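Local coordinates for protein hydroxyethylthiazole kinase (Pyrococcus horikoshii, PDB 3HPD) that probably phosphorylates the hydroxyl group of 4-methyl-5-beta-hydroxyethylthiazole with ATP and magnesium, a step in the biosynthesis of thiamine diphosphate, at residues M1-E13 against L246-V260. Residues are numbered along the deposited sequence; the frame is centred on the assembly and turned at random.
Sequences MKFIIEALKRVRE and LYRINENVIRTYAKV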
ATOM      1  N   MET A   1      -3.366  18.021 -28.275  1.00 41.46           N
ATOM      2  CA  MET A   1      -4.434  17.531 -29.185  1.00 40.98           C
ATOM      3  C   MET A   1      -5.769  17.854 -28.502  1.00 39.39           C
ATOM      4  O   MET A   1      -5.962  17.549 -27.326  1.00 38.87           O
ATOM      5  CB  MET A   1      -4.247  16.027 -29.396  1.00 42.95           C
ATOM      6  CG  MET A   1      -4.639  15.516 -30.768  1.00 45.51           C
ATOM      7  SD  MET A   1      -3.715  14.026 -31.197  1.00 48.98           S
ATOM      8  CE  MET A   1      -3.007  14.488 -32.772  1.00 47.50           C
ATOM      9  N   LYS A   2      -6.676  18.485 -29.243  1.00 36.56           N
ATOM     10  CA  LYS A   2      -7.981  18.913 -28.730  1.00 33.05           C
ATOM     11  C   LYS A   2      -8.857  17.916 -27.956  1.00 29.25           C
ATOM     12  O   LYS A   2      -9.415  18.271 -26.914  1.00 27.51           O
ATOM     13  CB  LYS A   2      -8.792  19.524 -29.882  1.00 34.76           C
ATOM     14  CG  LYS A   2     -10.193  20.002 -29.522  1.00 36.64           C
ATOM     15  CD  LYS A   2     -10.882  20.615 -30.740  1.00 38.98           C
ATOM     16  CE  LYS A   2     -10.255  21.954 -31.117  1.00 39.41           C
ATOM     17  NZ  LYS A   2     -10.496  22.320 -32.541  1.00 41.23           N
ATOM     18  N   PHE A   3      -8.996  16.687 -28.448  1.00 26.08           N
ATOM     19  CA  PHE A   3      -9.838  15.718 -27.749  1.00 22.37           C
ATOM     20  C   PHE A   3      -9.283  15.327 -26.384  1.00 20.28           C
ATOM     21  O   PHE A   3     -10.012  14.801 -25.541  1.00 17.31           O
ATOM     22  CB  PHE A   3     -10.073  14.465 -28.612  1.00 23.63           C
ATOM     23  CG  PHE A   3      -8.850  13.605 -28.815  1.00 23.53           C
ATOM     24  CD1 PHE A   3      -8.335  12.834 -27.775  1.00 23.76           C
ATOM     25  CD2 PHE A   3      -8.241  13.531 -30.063  1.00 24.66           C
ATOM     26  CE1 PHE A   3      -7.228  12.010 -27.974  1.00 22.16           C
ATOM     27  CE2 PHE A   3      -7.133  12.710 -30.275  1.00 24.26           C
ATOM     28  CZ  PHE A   3      -6.629  11.944 -29.226  1.00 25.58           C
ATOM     29  N   ILE A   4      -7.996  15.589 -26.170  1.00 18.38           N
ATOM     30  CA  ILE A   4      -7.353  15.266 -24.896  1.00 18.35           C
ATOM     31  C   ILE A   4      -7.769  16.287 -23.844  1.00 18.06           C
ATOM     32  O   ILE A   4      -8.117  15.929 -22.718  1.00 17.01           O
ATOM     33  CB  ILE A   4      -5.813  15.285 -25.019  1.00 18.19           C
ATOM     34  CG1 ILE A   4      -5.361  14.250 -26.051  1.00 18.93           C
ATOM     35  CG2 ILE A   4      -5.178  14.993 -23.662  1.00 16.94           C
ATOM     36  CD1 ILE A   4      -3.868  14.239 -26.300  1.00 20.36           C
ATOM     37  N   ILE A   5      -7.724  17.561 -24.218  1.00 18.16           N
ATOM     38  CA  ILE A   5      -8.112  18.640 -23.318  1.00 19.13           C
ATOM     39  C   ILE A   5      -9.582  18.477 -22.950  1.00 18.49           C
ATOM     40  O   ILE A   5      -9.968  18.631 -21.792  1.00 18.01           O
ATOM     41  CB  ILE A   5      -7.896  20.022 -23.985  1.00 20.54           C
ATOM     42  CG1 ILE A   5      -6.396  20.317 -24.082  1.00 21.23           C
ATOM     43  CG2 ILE A   5      -8.620  21.109 -23.199  1.00 21.62           C
ATOM     44  CD1 ILE A   5      -6.055  21.584 -24.851  1.00 22.94           C
ATOM     45  N   GLU A   6     -10.400  18.143 -23.940  1.00 19.10           N
ATOM     46  CA  GLU A   6     -11.823  17.962 -23.699  1.00 19.87           C
ATOM     47  C   GLU A   6     -12.120  16.730 -22.849  1.00 18.65           C
ATOM     48  O   GLU A   6     -13.032  16.749 -22.023  1.00 17.33           O
ATOM     49  CB  GLU A   6     -12.573  17.892 -25.029  1.00 23.51           C
ATOM     50  CG  GLU A   6     -12.593  19.225 -25.772  1.00 28.40           C
ATOM     51  CD  GLU A   6     -13.095  20.367 -24.899  1.00 32.32           C
ATOM     52  OE1 GLU A   6     -14.216  20.255 -24.357  1.00 34.95           O
ATOM     53  OE2 GLU A   6     -12.371  21.375 -24.751  1.00 34.31           O
ATOM     54  N   ALA A   7     -11.354  15.661 -23.045  1.00 18.01           N
ATOM     55  CA  ALA A   7     -11.559  14.442 -22.264  1.00 17.64           C
ATOM     56  C   ALA A   7     -11.248  14.706 -20.787  1.00 18.16           C
ATOM     57  O   ALA A   7     -11.989  14.275 -19.895  1.00 16.27           O
ATOM     58  CB  ALA A   7     -10.671  13.318 -22.794  1.00 18.23           C
ATOM     59  N   LEU A   8     -10.149  15.411 -20.536  1.00 16.14           N
ATOM     60  CA  LEU A   8      -9.746  15.730 -19.171  1.00 16.03           C
ATOM     61  C   LEU A   8     -10.838  16.543 -18.496  1.00 17.75           C
ATOM     62  O   LEU A   8     -11.196  16.288 -17.348  1.00 16.17           O
ATOM     63  CB  LEU A   8      -8.441  16.528 -19.166  1.00 16.78           C
ATOM     64  CG  LEU A   8      -7.902  16.916 -17.784  1.00 17.40           C
ATOM     65  CD1 LEU A   8      -7.617  15.660 -16.975  1.00 15.20           C
ATOM     66  CD2 LEU A   8      -6.638  17.746 -17.936  1.00 17.08           C
ATOM     67  N   LYS A   9     -11.364  17.526 -19.219  1.00 17.16           N
ATOM     68  CA  LYS A   9     -12.423  18.367 -18.685  1.00 18.46           C
ATOM     69  C   LYS A   9     -13.643  17.519 -18.342  1.00 17.16           C
ATOM     70  O   LYS A   9     -14.265  17.717 -17.296  1.00 16.53           O
ATOM     71  CB  LYS A   9     -12.793  19.456 -19.696  1.00 21.65           C
ATOM     72  CG  LYS A   9     -11.712  20.512 -19.871  1.00 26.93           C
ATOM     73  CD  LYS A   9     -12.107  21.560 -20.903  1.00 31.79           C
ATOM     74  CE  LYS A   9     -11.028  22.626 -21.045  1.00 32.50           C
ATOM     75  NZ  LYS A   9     -11.383  23.630 -22.090  1.00 36.60           N
ATOM     76  N   ARG A  10     -13.976  16.568 -19.215  1.00 17.01           N
ATOM     77  CA  ARG A  10     -15.123  15.692 -18.980  1.00 18.90           C
ATOM     78  C   ARG A  10     -14.931  14.818 -17.744  1.00 18.31           C
ATOM     79  O   ARG A  10     -15.871  14.596 -16.979  1.00 16.87           O
ATOM     80  CB  ARG A  10     -15.387  14.801 -20.197  1.00 21.63           C
ATOM     81  CG  ARG A  10     -15.997  15.535 -21.378  1.00 26.98           C
ATOM     82  CD  ARG A  10     -16.713  14.575 -22.323  1.00 31.18           C
ATOM     83  NE  ARG A  10     -15.803  13.610 -22.928  1.00 36.95           N
ATOM     84  CZ  ARG A  10     -14.807  13.937 -23.745  1.00 39.41           C
ATOM     85  NH1 ARG A  10     -14.590  15.208 -24.057  1.00 41.23           N
ATOM     86  NH2 ARG A  10     -14.024  12.993 -24.251  1.00 40.04           N
ATOM     87  N   VAL A  11     -13.716  14.313 -17.555  1.00 16.18           N
ATOM     88  CA  VAL A  11     -13.432  13.479 -16.393  1.00 15.34           C
ATOM     89  C   VAL A  11     -13.661  14.283 -15.119  1.00 15.71           C
ATOM     90  O   VAL A  11     -14.300  13.815 -14.181  1.00 16.51           O
ATOM     91  CB  VAL A  11     -11.968  12.974 -16.398  1.00 14.87           C
ATOM     92  CG1 VAL A  11     -11.612  12.378 -15.035  1.00 15.65           C
ATOM     93  CG2 VAL A  11     -11.784  11.932 -17.481  1.00 13.05           C
ATOM     94  N   ARG A  12     -13.149  15.506 -15.099  1.00 15.81           N
ATOM     95  CA  ARG A  12     -13.283  16.350 -13.926  1.00 16.62           C
ATOM     96  C   ARG A  12     -14.695  16.867 -13.676  1.00 17.71           C
ATOM     97  O   ARG A  12     -15.084  17.082 -12.526  1.00 17.23           O
ATOM     98  CB  ARG A  12     -12.281  17.497 -14.021  1.00 17.01           C
ATOM     99  CG  ARG A  12     -10.858  16.977 -13.943  1.00 16.87           C
ATOM    100  CD  ARG A  12      -9.826  18.048 -14.149  1.00 18.83           C
ATOM    101  NE  ARG A  12      -8.488  17.542 -13.854  1.00 17.82           N
ATOM    102  CZ  ARG A  12      -7.371  18.212 -14.108  1.00 16.71           C
ATOM    103  NH1 ARG A  12      -7.436  19.412 -14.670  1.00 15.05           N
ATOM    104  NH2 ARG A  12      -6.194  17.688 -13.795  1.00 14.85           N
ATOM    105  N   GLU A  13     -15.465  17.052 -14.741  1.00 18.97           N
ATOM    106  CA  GLU A  13     -16.839  17.527 -14.594  1.00 20.91           C
ATOM    107  C   GLU A  13     -17.750  16.391 -14.138  1.00 20.00           C
ATOM    108  O   GLU A  13     -18.598  16.577 -13.267  1.00 20.75           O
ATOM    109  CB  GLU A  13     -17.365  18.082 -15.921  1.00 22.69           C
ATOM    110  CG  GLU A  13     -16.553  19.223 -16.496  1.00 28.71           C
ATOM    111  CD  GLU A  13     -17.115  19.728 -17.811  1.00 32.47           C
ATOM    112  OE1 GLU A  13     -17.490  18.891 -18.659  1.00 34.43           O
ATOM    113  OE2 GLU A  13     -17.170  20.961 -18.004  1.00 35.54           O
ATOM    114  N   LEU A 246      -1.018  15.348 -11.546  1.00 10.59           N
ATOM    115  CA  LEU A 246      -2.214  14.762 -12.145  1.00  9.59           C
ATOM    116  C   LEU A 246      -3.367  15.681 -11.748  1.00 11.33           C
ATOM    117  O   LEU A 246      -4.392  15.753 -12.427  1.00 10.99           O
ATOM    118  CB  LEU A 246      -2.458  13.348 -11.611  1.00  9.45           C
ATOM    119  CG  LEU A 246      -1.574  12.280 -12.254  1.00 10.03           C
ATOM    120  CD1 LEU A 246      -1.831  10.927 -11.599  1.00  9.20           C
ATOM    121  CD2 LEU A 246      -1.873  12.220 -13.758  1.00 11.31           C
ATOM    122  N   TYR A 247      -3.167  16.391 -10.643  1.00 10.25           N
ATOM    123  CA  TYR A 247      -4.146  17.330 -10.102  1.00 11.35           C
ATOM    124  C   TYR A 247      -4.007  18.715 -10.743  1.00 12.34           C
ATOM    125  O   TYR A 247      -5.003  19.356 -11.079  1.00 12.57           O
ATOM    126  CB  TYR A 247      -3.936  17.453  -8.591  1.00 11.03           C
ATOM    127  CG  TYR A 247      -4.846  18.431  -7.881  1.00 13.92           C
ATOM    128  CD1 TYR A 247      -6.159  18.088  -7.552  1.00 15.22           C
ATOM    129  CD2 TYR A 247      -4.382  19.691  -7.505  1.00 14.56           C
ATOM    130  CE1 TYR A 247      -6.982  18.974  -6.860  1.00 16.89           C
ATOM    131  CE2 TYR A 247      -5.198  20.585  -6.813  1.00 17.48           C
ATOM    132  CZ  TYR A 247      -6.494  20.219  -6.493  1.00 18.90           C
ATOM    133  OH  TYR A 247      -7.295  21.097  -5.791  1.00 21.63           O
ATOM    134  N   ARG A 248      -2.766  19.167 -10.912  1.00 11.68           N
ATOM    135  CA  ARG A 248      -2.495  20.489 -11.479  1.00 12.53           C
ATOM    136  C   ARG A 248      -2.584  20.603 -12.995  1.00 13.54           C
ATOM    137  O   ARG A 248      -2.863  21.682 -13.520  1.00 13.04           O
ATOM    138  CB  ARG A 248      -1.107  20.975 -11.047  1.00 12.54           C
ATOM    139  CG  ARG A 248      -0.921  21.115  -9.553  1.00 14.62           C
ATOM    140  CD  ARG A 248       0.477  21.633  -9.225  1.00 16.61           C
ATOM    141  NE  ARG A 248       0.689  22.991  -9.718  1.00 18.48           N
ATOM    142  CZ  ARG A 248       1.819  23.677  -9.573  1.00 19.63           C
ATOM    143  NH1 ARG A 248       2.853  23.133  -8.951  1.00 20.08           N
ATOM    144  NH2 ARG A 248       1.912  24.912 -10.044  1.00 22.56           N
ATOM    145  N   ILE A 249      -2.340  19.510 -13.707  1.00 12.67           N
ATOM    146  CA  ILE A 249      -2.385  19.574 -15.160  1.00 14.13           C
ATOM    147  C   ILE A 249      -3.713  20.170 -15.626  1.00 13.39           C
ATOM    148  O   ILE A 249      -4.777  19.833 -15.110  1.00 13.27           O
ATOM    149  CB  ILE A 249      -2.159  18.179 -15.792  1.00 15.12           C
ATOM    150  CG1 ILE A 249      -2.017  18.313 -17.310  1.00 15.69           C
ATOM    151  CG2 ILE A 249      -3.307  17.243 -15.432  1.00 15.43           C
ATOM    152  CD1 ILE A 249      -1.516  17.040 -17.995  1.00 17.62           C
ATOM    153  N   ASN A 250      -3.633  21.080 -16.589  1.00 13.40           N
ATOM    154  CA  ASN A 250      -4.816  21.739 -17.119  1.00 14.68           C
ATOM    155  C   ASN A 250      -4.652  21.990 -18.616  1.00 14.63           C
ATOM    156  O   ASN A 250      -3.704  21.502 -19.235  1.00 13.97           O
ATOM    157  CB  ASN A 250      -5.052  23.066 -16.387  1.00 15.44           C
ATOM    158  CG  ASN A 250      -3.868  24.009 -16.488  1.00 17.92           C
ATOM    159  OD1 ASN A 250      -3.089  23.941 -17.436  1.00 17.27           O
ATOM    160  ND2 ASN A 250      -3.738  24.908 -15.517  1.00 19.28           N
ATOM    161  N   GLU A 251      -5.568  22.761 -19.192  1.00 15.12           N
ATOM    162  CA  GLU A 251      -5.515  23.049 -20.620  1.00 16.54           C
ATOM    163  C   GLU A 251      -4.196  23.660 -21.080  1.00 15.99           C
ATOM    164  O   GLU A 251      -3.620  23.218 -22.069  1.00 16.74           O
ATOM    165  CB  GLU A 251      -6.656  23.980 -21.023  1.00 19.42           C
ATOM    166  CG  GLU A 251      -6.771  24.166 -22.523  1.00 24.16           C
ATOM    167  CD  GLU A 251      -7.948  25.030 -22.913  1.00 28.75           C
ATOM    168  OE1 GLU A 251      -9.011  24.898 -22.269  1.00 30.90           O
ATOM    169  OE2 GLU A 251      -7.820  25.828 -23.866  1.00 31.83           O
ATOM    170  N   ASN A 252      -3.718  24.674 -20.368  1.00 16.86           N
ATOM    171  CA  ASN A 252      -2.474  25.335 -20.751  1.00 17.35           C
ATOM    172  C   ASN A 252      -1.284  24.385 -20.731  1.00 16.36           C
ATOM    173  O   ASN A 252      -0.457  24.401 -21.639  1.00 16.56           O
ATOM    174  CB  ASN A 252      -2.186  26.523 -19.830  1.00 20.12           C
ATOM    175  CG  ASN A 252      -1.023  27.369 -20.326  1.00 24.18           C
ATOM    176  OD1 ASN A 252      -1.141  28.081 -21.323  1.00 27.85           O
ATOM    177  ND2 ASN A 252       0.108  27.281 -19.641  1.00 26.02           N
ATOM    178  N   VAL A 253      -1.194  23.562 -19.689  1.00 15.76           N
ATOM    179  CA  VAL A 253      -0.086  22.618 -19.577  1.00 13.88           C
ATOM    180  C   VAL A 253      -0.123  21.601 -20.714  1.00 13.67           C
ATOM    181  O   VAL A 253       0.908  21.283 -21.304  1.00 14.30           O
ATOM    182  CB  VAL A 253      -0.119  21.881 -18.218  1.00 13.78           C
ATOM    183  CG1 VAL A 253       1.070  20.926 -18.108  1.00 13.30           C
ATOM    184  CG2 VAL A 253      -0.091  22.894 -17.088  1.00 13.46           C
ATOM    185  N   ILE A 254      -1.311  21.100 -21.034  1.00 13.23           N
ATOM    186  CA  ILE A 254      -1.446  20.133 -22.118  1.00 13.70           C
ATOM    187  C   ILE A 254      -1.054  20.790 -23.441  1.00 14.06           C
ATOM    188  O   ILE A 254      -0.332  20.209 -24.247  1.00 13.66           O
ATOM    189  CB  ILE A 254      -2.894  19.608 -22.214  1.00 13.83           C
ATOM    190  CG1 ILE A 254      -3.212  18.757 -20.982  1.00 15.70           C
ATOM    191  CG2 ILE A 254      -3.081  18.799 -23.493  1.00 14.33           C
ATOM    192  CD1 ILE A 254      -4.643  18.267 -20.917  1.00 18.74           C
ATOM    193  N   ARG A 255      -1.526  22.015 -23.648  1.00 15.55           N
ATOM    194  CA  ARG A 255      -1.227  22.757 -24.868  1.00 17.66           C
ATOM    195  C   ARG A 255       0.271  22.967 -25.065  1.00 17.92           C
ATOM    196  O   ARG A 255       0.785  22.840 -26.178  1.00 17.68           O
ATOM    197  CB  ARG A 255      -1.933  24.115 -24.833  1.00 20.40           C
ATOM    198  CG  ARG A 255      -1.390  25.140 -25.814  1.00 26.33           C
ATOM    199  CD  ARG A 255      -2.301  26.355 -25.849  1.00 29.15           C
ATOM    200  NE  ARG A 255      -3.665  25.942 -26.156  1.00 31.48           N
ATOM    201  CZ  ARG A 255      -4.713  26.157 -25.369  1.00 32.66           C
ATOM    202  NH1 ARG A 255      -4.566  26.794 -24.215  1.00 33.11           N
ATOM    203  NH2 ARG A 255      -5.908  25.714 -25.732  1.00 33.64           N
ATOM    204  N   THR A 256       0.965  23.283 -23.977  1.00 16.61           N
ATOM    205  CA  THR A 256       2.396  23.541 -24.029  1.00 15.97           C
ATOM    206  C   THR A 256       3.321  22.325 -23.912  1.00 16.92           C
ATOM    207  O   THR A 256       4.457  22.375 -24.386  1.00 15.36           O
ATOM    208  CB  THR A 256       2.800  24.569 -22.948  1.00 16.81           C
ATOM    209  OG1 THR A 256       2.323  24.135 -21.669  1.00 18.21           O
ATOM    210  CG2 THR A 256       2.204  25.936 -23.260  1.00 17.38           C
ATOM    211  N   TYR A 257       2.848  21.239 -23.302  1.00 14.19           N
ATOM    212  CA  TYR A 257       3.686  20.049 -23.130  1.00 14.76           C
ATOM    213  C   TYR A 257       3.349  18.810 -23.956  1.00 14.33           C
ATOM    214  O   TYR A 257       4.209  17.957 -24.163  1.00 13.54           O
ATOM    215  CB  TYR A 257       3.719  19.620 -21.658  1.00 13.41           C
ATOM    216  CG  TYR A 257       4.683  20.392 -20.789  1.00 13.29           C
ATOM    217  CD1 TYR A 257       4.356  21.655 -20.300  1.00 13.14           C
ATOM    218  CD2 TYR A 257       5.923  19.851 -20.444  1.00 13.51           C
ATOM    219  CE1 TYR A 257       5.237  22.362 -19.486  1.00 12.76           C
ATOM    220  CE2 TYR A 257       6.815  20.552 -19.630  1.00 13.64           C
ATOM    221  CZ  TYR A 257       6.463  21.805 -19.155  1.00 12.81           C
ATOM    222  OH  TYR A 257       7.331  22.492 -18.339  1.00 13.01           O
ATOM    223  N   ALA A 258       2.109  18.697 -24.417  1.00 14.35           N
ATOM    224  CA  ALA A 258       1.706  17.519 -25.177  1.00 14.81           C
ATOM    225  C   ALA A 258       2.564  17.212 -26.402  1.00 16.12           C
ATOM    226  O   ALA A 258       2.850  18.088 -27.219  1.00 15.69           O
ATOM    227  CB  ALA A 258       0.233  17.643 -25.591  1.00 15.28           C
ATOM    228  N   LYS A 259       2.979  15.952 -26.506  1.00 15.07           N
ATOM    229  CA  LYS A 259       3.771  15.464 -27.632  1.00 17.31           C
ATOM    230  C   LYS A 259       3.049  14.208 -28.105  1.00 16.88           C
ATOM    231  O   LYS A 259       3.306  13.110 -27.614  1.00 17.11           O
ATOM    232  CB  LYS A 259       5.193  15.104 -27.193  1.00 18.66           C
ATOM    233  CG  LYS A 259       5.982  16.250 -26.585  1.00 23.45           C
ATOM    234  CD  LYS A 259       7.428  15.835 -26.344  1.00 29.86           C
ATOM    235  CE  LYS A 259       8.226  16.937 -25.663  1.00 30.65           C
ATOM    236  NZ  LYS A 259       8.127  18.228 -26.396  1.00 35.73           N
ATOM    237  N   VAL A 260       2.132  14.380 -29.052  1.00 16.10           N
ATOM    238  CA  VAL A 260       1.347  13.266 -29.566  1.00 16.15           C
ATOM    239  C   VAL A 260       0.971  13.508 -31.024  1.00 17.84           C
ATOM    240  O   VAL A 260       0.742  14.642 -31.431  1.00 16.87           O
ATOM    241  CB  VAL A 260       0.053  13.084 -28.730  1.00 16.11           C
ATOM    242  CG1 VAL A 260      -0.706  14.400 -28.654  1.00 17.84           C
ATOM    243  CG2 VAL A 260      -0.828  12.003 -29.341  1.00 16.83           C
TER
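Near-antiparallel packing of the N-terminal helix 2-13 on helix 251-257, with axes 10.0 Å apart at 155°, joins Ile5 and Leu8 to Ile254. Ile254 CG2 meets Ile5 CG1 at 3.7 Å, the two side chains running alongside but pointed opposite ways, and Ile254 CD1 meets Leu8 CD2 at 3.6 Å. At one end Val260 CG1 touches Met1 SD and Ile4 CD1. At the other, the Arg12 chain, extended from CG to NE, brings its guanidinium end-on to Ile249 O, the carbonyl at the break between helix 235-248 and helix 251-257. NH1 and NH2 of Arg12 bond to this oxygen at 2.7 and 2.9 Å, and the acceptor lies 7° out of the guanidinium plane; Arg12 NH2 adds a weak bond to Leu246 O. Leu8 CD1 lies over the rim of one guanidinium face, and Leu37 O takes Arg12 NE. A leucine in place of Arg12 would probably leave Ile249 O without these donors and the helix break less firmly tied. Ile5 CD1 also packs on Glu251 CG at 3.5 Å, and beyond that carbon Lys9 NZ makes a salt bridge to Glu251 OE1 at 2.7 Å, on the syn side but 34° out of the carboxylate plane, while Arg255 NH2 takes Glu251 OE2 on the anti side. The whole joins the two chain ends in a ribokinase-clan alpha/beta fold, where the chain enters strand 260-263, outermost in this chain's sheet.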